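Local coordinates for protein LRA-12 (Uncultured bacterium, PDB 5AEB) that hydrolyses beta-lactam antibiotics, including carbapenems, as a class B3 metallo-beta-lactamase with two zinc ions in its active site, at residues T44-N49 and L148-L153; I51-L56 and L80-A85; G91-I96 and E132-D137. All coordinates share one frame; numbering follows the deposited sequence.

In the fold
From the N terminus the chain enters the larger mixed sheet, and the turn at T44-N49 leaves one half of contact 1 waiting for L148-L153, about a hundred residues on. Within this long loop the other two contacts follow in series. Contact 2 closes first, pairing the end of strand 48-52 with that of strand 77-81, the chain between them passing through helix 60-69; contact 3 then sets the start of helix 93-100 against the loop before strand 138-140. T54 of contact 2 joins A92 of contact 3 through a probable hydrogen bond. Contact 1 finally brings in the second sheet; its L153 packs on L81 of contact 2, although the two contact centres are about 17 Å apart.

Contact 1 of 3, residues T44-N49 and L148-L153; sequences TTKQGN and LGDTKL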
# COMPACT_ATOMS: atom_id res chain seq x y z
N THR A 44 -1.18 9.50 11.94
CA THR A 44 -1.29 9.73 13.37
C THR A 44 -2.48 10.65 13.63
O THR A 44 -2.60 11.70 12.99
CB THR A 44 -0.00 10.39 13.91
OG1 THR A 44 0.22 11.64 13.24
CG2 THR A 44 1.21 9.50 13.66
N THR A 45 -3.37 10.26 14.55
CA THR A 45 -4.55 11.07 14.88
C THR A 45 -4.63 11.21 16.38
O THR A 45 -3.89 10.53 17.11
CB THR A 45 -5.88 10.39 14.44
OG1 THR A 45 -6.29 9.44 15.43
CG2 THR A 45 -5.73 9.69 13.07
N LYS A 46 -5.57 12.04 16.83
CA LYS A 46 -5.89 12.17 18.26
C LYS A 46 -6.41 10.88 18.92
O LYS A 46 -6.33 10.74 20.12
CB LYS A 46 -6.87 13.34 18.52
CG LYS A 46 -8.31 13.08 18.10
CD LYS A 46 -9.30 13.97 18.85
CE LYS A 46 -10.56 14.20 18.02
NZ LYS A 46 -11.37 12.95 17.81
N GLN A 47 -6.92 9.93 18.13
CA GLN A 47 -7.42 8.65 18.69
C GLN A 47 -6.53 7.44 18.42
O GLN A 47 -6.99 6.30 18.57
CB GLN A 47 -8.82 8.37 18.17
CG GLN A 47 -9.85 9.18 18.91
CD GLN A 47 -11.13 9.26 18.15
OE1 GLN A 47 -11.47 8.33 17.36
NE2 GLN A 47 -11.85 10.36 18.34
N GLY A 48 -5.27 7.70 18.07
CA GLY A 48 -4.31 6.66 17.80
C GLY A 48 -3.95 6.65 16.33
O GLY A 48 -4.30 7.57 15.59
N ASN A 49 -3.25 5.60 15.89
CA ASN A 49 -2.62 5.61 14.56
C ASN A 49 -3.08 4.50 13.61
O ASN A 49 -3.57 3.48 14.04
CB ASN A 49 -1.09 5.60 14.68
CG ASN A 49 -0.57 6.56 15.73
OD1 ASN A 49 -1.08 7.68 15.84
ND2 ASN A 49 0.44 6.14 16.51
N LEU A 148 -10.71 7.68 12.01
CA LEU A 148 -10.03 7.61 13.27
C LEU A 148 -9.69 9.04 13.70
O LEU A 148 -8.99 9.77 12.97
CB LEU A 148 -8.75 6.76 13.16
CG LEU A 148 -8.11 6.44 14.52
CD1 LEU A 148 -9.01 5.56 15.38
CD2 LEU A 148 -6.75 5.79 14.32
N GLY A 149 -10.20 9.43 14.86
CA GLY A 149 -10.20 10.82 15.29
C GLY A 149 -10.81 11.72 14.24
O GLY A 149 -11.95 11.53 13.81
N ASP A 150 -10.04 12.71 13.80
CA ASP A 150 -10.55 13.64 12.81
C ASP A 150 -10.10 13.27 11.38
O ASP A 150 -10.35 14.01 10.44
CB ASP A 150 -10.13 15.08 13.18
CG ASP A 150 -10.63 15.52 14.56
OD1 ASP A 150 -11.78 15.18 14.93
OD2 ASP A 150 -9.88 16.22 15.28
N THR A 151 -9.42 12.13 11.24
CA THR A 151 -8.98 11.65 9.93
C THR A 151 -10.06 10.73 9.35
O THR A 151 -10.66 9.93 10.07
CB THR A 151 -7.60 10.96 10.06
OG1 THR A 151 -6.64 11.92 10.51
CG2 THR A 151 -7.10 10.37 8.74
N LYS A 152 -10.32 10.89 8.06
CA LYS A 152 -11.24 10.03 7.33
C LYS A 152 -10.57 9.57 6.04
O LYS A 152 -10.19 10.40 5.21
CB LYS A 152 -12.51 10.82 7.02
CG LYS A 152 -13.64 10.06 6.37
CD LYS A 152 -14.90 10.92 6.41
CE LYS A 152 -16.12 10.17 5.87
NZ LYS A 152 -17.39 10.88 6.19
N LEU A 153 -10.40 8.25 5.88
CA LEU A 153 -9.87 7.67 4.64
C LEU A 153 -11.00 7.13 3.78
O LEU A 153 -11.97 6.56 4.29
CB LEU A 153 -8.89 6.54 4.95
CG LEU A 153 -7.42 6.97 5.13
CD1 LEU A 153 -7.27 7.94 6.28
CD2 LEU A 153 -6.55 5.76 5.38
O HOH W 1 -7.50 13.69 14.58
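T45 and Q47 meet L148 and G149 where two beta-hairpin turns, one from each sheet of the metallo-beta-lactamase fold, come together at one end of the sandwich. Residues T45 to G48 form a type I turn between strands 41-45 and 48-52, and L148 to T151 form a type II' turn into strand 151-157. The inner part is tight. L148 holds CG anti to its backbone N (chi1 -170°), which carries both methyls along the first turn: L148 CD2 lies 3.3 Å from G48 O, and CD1 rests on the CB of Q47. T45 crosses the leucine at about a right angle, its CG2 methyl pressed 3.3 Å from L148 O and also touching the OG1 of T151, a hydroxyl engaged by N29. The T45 hydroxyl is meanwhile occupied within its own turn. T45 OG1, set between its backbone N and carbonyl carbon (chi1 83°), accepts from Q47 N at 2.8 Å, an ST turn, and donates to G48 O at 2.7 Å. That carbonyl also receives T45 N, so two donors grip it. A CB on G149, whose phi is positive, would crowd T45 OG1 and K46 CG. Toward solvent the fit relaxes. The Q47 amide lies against the G149 backbone, and the one direct hydrogen bond between the segments, G149 N to Q47 OE1, is weak. K46 reaches over the second turn, but its salt bridge to D150 is long, and the modelled ends of K46 and Q47 are doubtful. Away from the Q47 amide, a water bridges the two backbones, accepting a weak bond from K46 N and a firmer one from D150 N.

Contact 2 of 3, residues I51-L56 and L80-A85; sequences IVNTGL and LLTTQA. With ZN (zinc ion), chain D.
I51-V52 and L80-L81 are paired parallel strands in the buried middle of the larger sheet, and just past their ends the contact passes to side chains beside the zinc site. Two nearly straight backbone bonds join the strands: L81 N to I51 O at 2.9 Å and N53 N to L81 O at 2.8 Å. I51 and L80 lie side by side on one face, with L80 CD2 against I51 CB, while V52 and L81 occupy the other.

Beyond the pairing, N53 takes over with its amide. N53 OD1 accepts T83 N at 3.0 Å, in the carbonyl plane and on a lone pair, and N53 ND2 donates to T83 OG1 at 3.3 Å almost within the amide plane. Two bonds to one residue thus fix the rotation of the amide. T83 OG1 is also held by S226. T82 OG1, placed anti to its backbone N (chi1 -176°), lies 2.9 Å from N53 OD1 and 3.0 Å from Q84 O; its single proton may serve either.

Q84, which follows T83, binds zinc through OE1 at 1.8 Å, with H86, H161 and a water completing the coordination. The arrangement is that of a beta-alpha-beta unit, strands 48-52 and 77-81 linked through helix 60-69, leading into the metallo-beta-lactamase zinc motif, here Q-x-H-x-D-H.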
# COMPACT_ATOMS: atom_id res chain seq x y z
N ILE A 51 -1.55 2.19 10.41
CA ILE A 51 -0.39 1.72 9.64
C ILE A 51 -0.92 1.17 8.34
O ILE A 51 -1.88 0.39 8.35
CB ILE A 51 0.41 0.62 10.37
CG1 ILE A 51 0.99 1.15 11.69
CG2 ILE A 51 1.52 0.06 9.45
CD1 ILE A 51 1.52 0.07 12.64
N VAL A 52 -0.33 1.60 7.21
CA VAL A 52 -0.70 1.09 5.87
C VAL A 52 0.49 0.30 5.35
O VAL A 52 1.60 0.86 5.23
CB VAL A 52 -1.03 2.23 4.88
CG1 VAL A 52 -1.44 1.67 3.52
CG2 VAL A 52 -2.11 3.18 5.43
N ASN A 53 0.29 -1.00 5.12
CA ASN A 53 1.34 -1.93 4.68
C ASN A 53 2.39 -2.30 5.70
O ASN A 53 2.66 -1.55 6.61
CB ASN A 53 2.04 -1.46 3.38
CG ASN A 53 1.07 -1.32 2.22
OD1 ASN A 53 -0.00 -1.99 2.17
ND2 ASN A 53 1.42 -0.47 1.27
N THR A 54 3.00 -3.47 5.51
CA THR A 54 4.30 -3.78 6.11
C THR A 54 5.30 -4.08 4.96
O THR A 54 5.00 -3.84 3.79
CB THR A 54 4.23 -5.02 7.05
OG1 THR A 54 4.06 -6.21 6.26
CG2 THR A 54 3.07 -4.89 8.00
N GLY A 55 6.50 -4.52 5.30
CA GLY A 55 7.43 -5.01 4.27
C GLY A 55 7.37 -6.52 4.29
O GLY A 55 6.28 -7.09 4.47
N LEU A 56 8.53 -7.17 4.11
CA LEU A 56 8.62 -8.64 4.19
C LEU A 56 8.46 -9.14 5.63
O LEU A 56 8.37 -8.35 6.55
CB LEU A 56 9.97 -9.11 3.62
CG LEU A 56 10.29 -8.57 2.23
CD1 LEU A 56 11.80 -8.59 1.94
CD2 LEU A 56 9.50 -9.34 1.18
N LEU A 80 -5.00 -1.17 10.93
CA LEU A 80 -4.06 -1.69 9.94
C LEU A 80 -4.77 -1.77 8.59
O LEU A 80 -5.88 -2.34 8.49
CB LEU A 80 -3.59 -3.11 10.36
CG LEU A 80 -2.96 -3.22 11.76
CD1 LEU A 80 -2.72 -4.67 12.13
CD2 LEU A 80 -1.68 -2.39 11.86
N LEU A 81 -4.13 -1.22 7.58
CA LEU A 81 -4.61 -1.29 6.20
C LEU A 81 -3.53 -1.85 5.26
O LEU A 81 -2.34 -1.84 5.60
CB LEU A 81 -5.02 0.11 5.73
CG LEU A 81 -6.07 0.85 6.57
CD1 LEU A 81 -6.19 2.30 6.11
CD2 LEU A 81 -7.41 0.14 6.48
N THR A 82 -3.95 -2.31 4.09
CA THR A 82 -3.01 -2.64 3.03
C THR A 82 -3.56 -2.23 1.68
O THR A 82 -4.76 -2.23 1.48
CB THR A 82 -2.60 -4.14 3.00
OG1 THR A 82 -1.59 -4.38 1.98
CG2 THR A 82 -3.82 -5.06 2.70
N THR A 83 -2.67 -1.89 0.75
CA THR A 83 -3.09 -1.60 -0.62
C THR A 83 -3.20 -2.84 -1.53
O THR A 83 -3.64 -2.73 -2.70
CB THR A 83 -2.11 -0.61 -1.24
OG1 THR A 83 -0.78 -1.13 -1.09
CG2 THR A 83 -2.22 0.76 -0.50
N GLN A 84 -2.83 -4.02 -1.01
CA GLN A 84 -2.39 -5.07 -1.89
C GLN A 84 -2.07 -6.33 -1.09
O GLN A 84 -1.13 -6.30 -0.30
CB GLN A 84 -1.02 -4.59 -2.46
CG GLN A 84 -0.83 -4.83 -3.89
CD GLN A 84 0.62 -4.77 -4.27
OE1 GLN A 84 1.29 -5.82 -4.31
NE2 GLN A 84 1.12 -3.53 -4.59
N ALA A 85 -2.71 -7.46 -1.39
CA ALA A 85 -2.37 -8.68 -0.64
C ALA A 85 -1.23 -9.51 -1.26
O ALA A 85 -1.45 -10.60 -1.79
CB ALA A 85 -3.60 -9.54 -0.40
ZN ZN D . 2.06 -6.83 -5.60
O HOH W 2 3.76 -6.35 -4.97

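Contact 3 of 3, residues G91-I96 and E132-D137; sequences GAMAEI and EPIIAD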
# COMPACT_ATOMS: atom_id res chain seq x y z
N GLY A 91 3.94 -9.15 4.54
CA GLY A 91 4.89 -10.03 5.20
C GLY A 91 4.85 -9.99 6.72
O GLY A 91 4.84 -11.06 7.38
N ALA A 92 4.79 -8.79 7.30
CA ALA A 92 4.83 -8.64 8.78
C ALA A 92 3.49 -8.23 9.39
O ALA A 92 3.43 -7.85 10.57
CB ALA A 92 5.93 -7.67 9.21
N MET A 93 2.43 -8.30 8.60
CA MET A 93 1.11 -7.85 9.05
C MET A 93 0.50 -8.70 10.18
O MET A 93 -0.03 -8.16 11.15
CB MET A 93 0.13 -7.74 7.88
CG MET A 93 -1.19 -7.06 8.25
SD MET A 93 -0.85 -5.37 8.81
CE MET A 93 -0.73 -4.47 7.24
N ALA A 94 0.56 -10.03 10.04
CA ALA A 94 0.10 -10.91 11.12
C ALA A 94 0.80 -10.58 12.45
O ALA A 94 0.15 -10.47 13.48
CB ALA A 94 0.27 -12.38 10.77
N GLU A 95 2.11 -10.38 12.39
CA GLU A 95 2.90 -10.07 13.57
C GLU A 95 2.55 -8.71 14.17
O GLU A 95 2.42 -8.57 15.40
CB GLU A 95 4.36 -10.12 13.22
CG GLU A 95 5.26 -9.63 14.33
CD GLU A 95 6.71 -10.05 14.13
OE1 GLU A 95 7.04 -10.65 13.07
OE2 GLU A 95 7.52 -9.77 15.06
N ILE A 96 2.38 -7.70 13.31
CA ILE A 96 2.05 -6.38 13.80
C ILE A 96 0.64 -6.37 14.37
O ILE A 96 0.37 -5.71 15.38
CB ILE A 96 2.31 -5.29 12.74
CG1 ILE A 96 3.81 -5.00 12.73
CG2 ILE A 96 1.59 -3.98 13.04
CD1 ILE A 96 4.31 -4.64 11.35
N GLU A 132 2.40 -14.99 6.39
CA GLU A 132 1.51 -15.45 7.49
C GLU A 132 0.07 -14.98 7.26
O GLU A 132 -0.17 -13.78 7.11
CB GLU A 132 2.02 -14.99 8.87
CG GLU A 132 1.22 -15.51 10.09
CD GLU A 132 1.36 -17.02 10.30
OE1 GLU A 132 2.43 -17.60 10.01
OE2 GLU A 132 0.37 -17.64 10.75
N PRO A 133 -0.88 -15.93 7.18
CA PRO A 133 -2.30 -15.58 7.04
C PRO A 133 -2.75 -14.52 8.06
O PRO A 133 -2.29 -14.51 9.18
CB PRO A 133 -3.02 -16.89 7.34
CG PRO A 133 -2.05 -17.93 6.88
CD PRO A 133 -0.68 -17.39 7.18
N ILE A 134 -3.64 -13.63 7.63
CA ILE A 134 -4.29 -12.69 8.53
C ILE A 134 -5.78 -12.67 8.19
O ILE A 134 -6.17 -12.78 7.01
CB ILE A 134 -3.79 -11.23 8.44
CG1 ILE A 134 -2.36 -11.09 7.95
CG2 ILE A 134 -3.87 -10.62 9.83
CD1 ILE A 134 -2.26 -10.99 6.44
N ILE A 135 -6.60 -12.50 9.20
CA ILE A 135 -8.06 -12.38 8.98
C ILE A 135 -8.48 -10.93 9.24
O ILE A 135 -8.22 -10.38 10.31
CB ILE A 135 -8.82 -13.34 9.89
CG1 ILE A 135 -8.49 -14.78 9.50
CG2 ILE A 135 -10.34 -13.07 9.87
CD1 ILE A 135 -8.69 -15.77 10.63
N ALA A 136 -9.12 -10.31 8.25
CA ALA A 136 -9.57 -8.94 8.44
C ALA A 136 -10.77 -8.85 9.42
O ALA A 136 -11.68 -9.67 9.40
CB ALA A 136 -9.90 -8.32 7.11
N ASP A 137 -10.73 -7.85 10.29
CA ASP A 137 -11.82 -7.53 11.14
C ASP A 137 -12.89 -6.75 10.37
O ASP A 137 -14.05 -6.82 10.71
CB ASP A 137 -11.33 -6.74 12.35
CG ASP A 137 -10.23 -7.47 13.11
OD1 ASP A 137 -10.57 -8.34 13.92
OD2 ASP A 137 -9.05 -7.22 12.91
O HOH W 3 4.79 -13.55 6.51
O HOH W 4 1.51 -11.71 7.74
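E132 sets CG anti to its backbone N (chi1 -176°), which brings that carbon onto the CB of A94, and the bend at chi2 (68°) then turns the carboxylate away from the helix. The resulting carbon contact, A94 CB to E132 CG at 3.3 Å, is tight. I134 comes to the same alanine from further along the loop. Its chi1 of -26° is far from staggered, which suggests some strain, and I134 CG1 lies 3.7 Å from A94 N and 4.2 Å from M93 CB. E132 CG and I134 CG1 thus both bear on A94, one at its methyl, the other mainly at its backbone N and CA.

No direct hydrogen bond joins the segments; two waters stand in. One accepts from E132 N and donates to G91 O at 2.6 Å. The other accepts from A94 N at 3.0 Å and lies 2.7 Å from E132 O. A94 belongs to the first turn of the helix, two residues past the N-cap residue A92, where backbone N-H groups lack partners within the helix, and the water takes up this one.

Around this core, the far end of M93 packs on L80 of strand 77-81, and A92 leans on A60 of helix 60-69. I134 touches L104 of strand 103-107 and hydrogen-bonds through its backbone to M114, so the loop links helix 93-100 to helix 111-115 and to the sheet beneath.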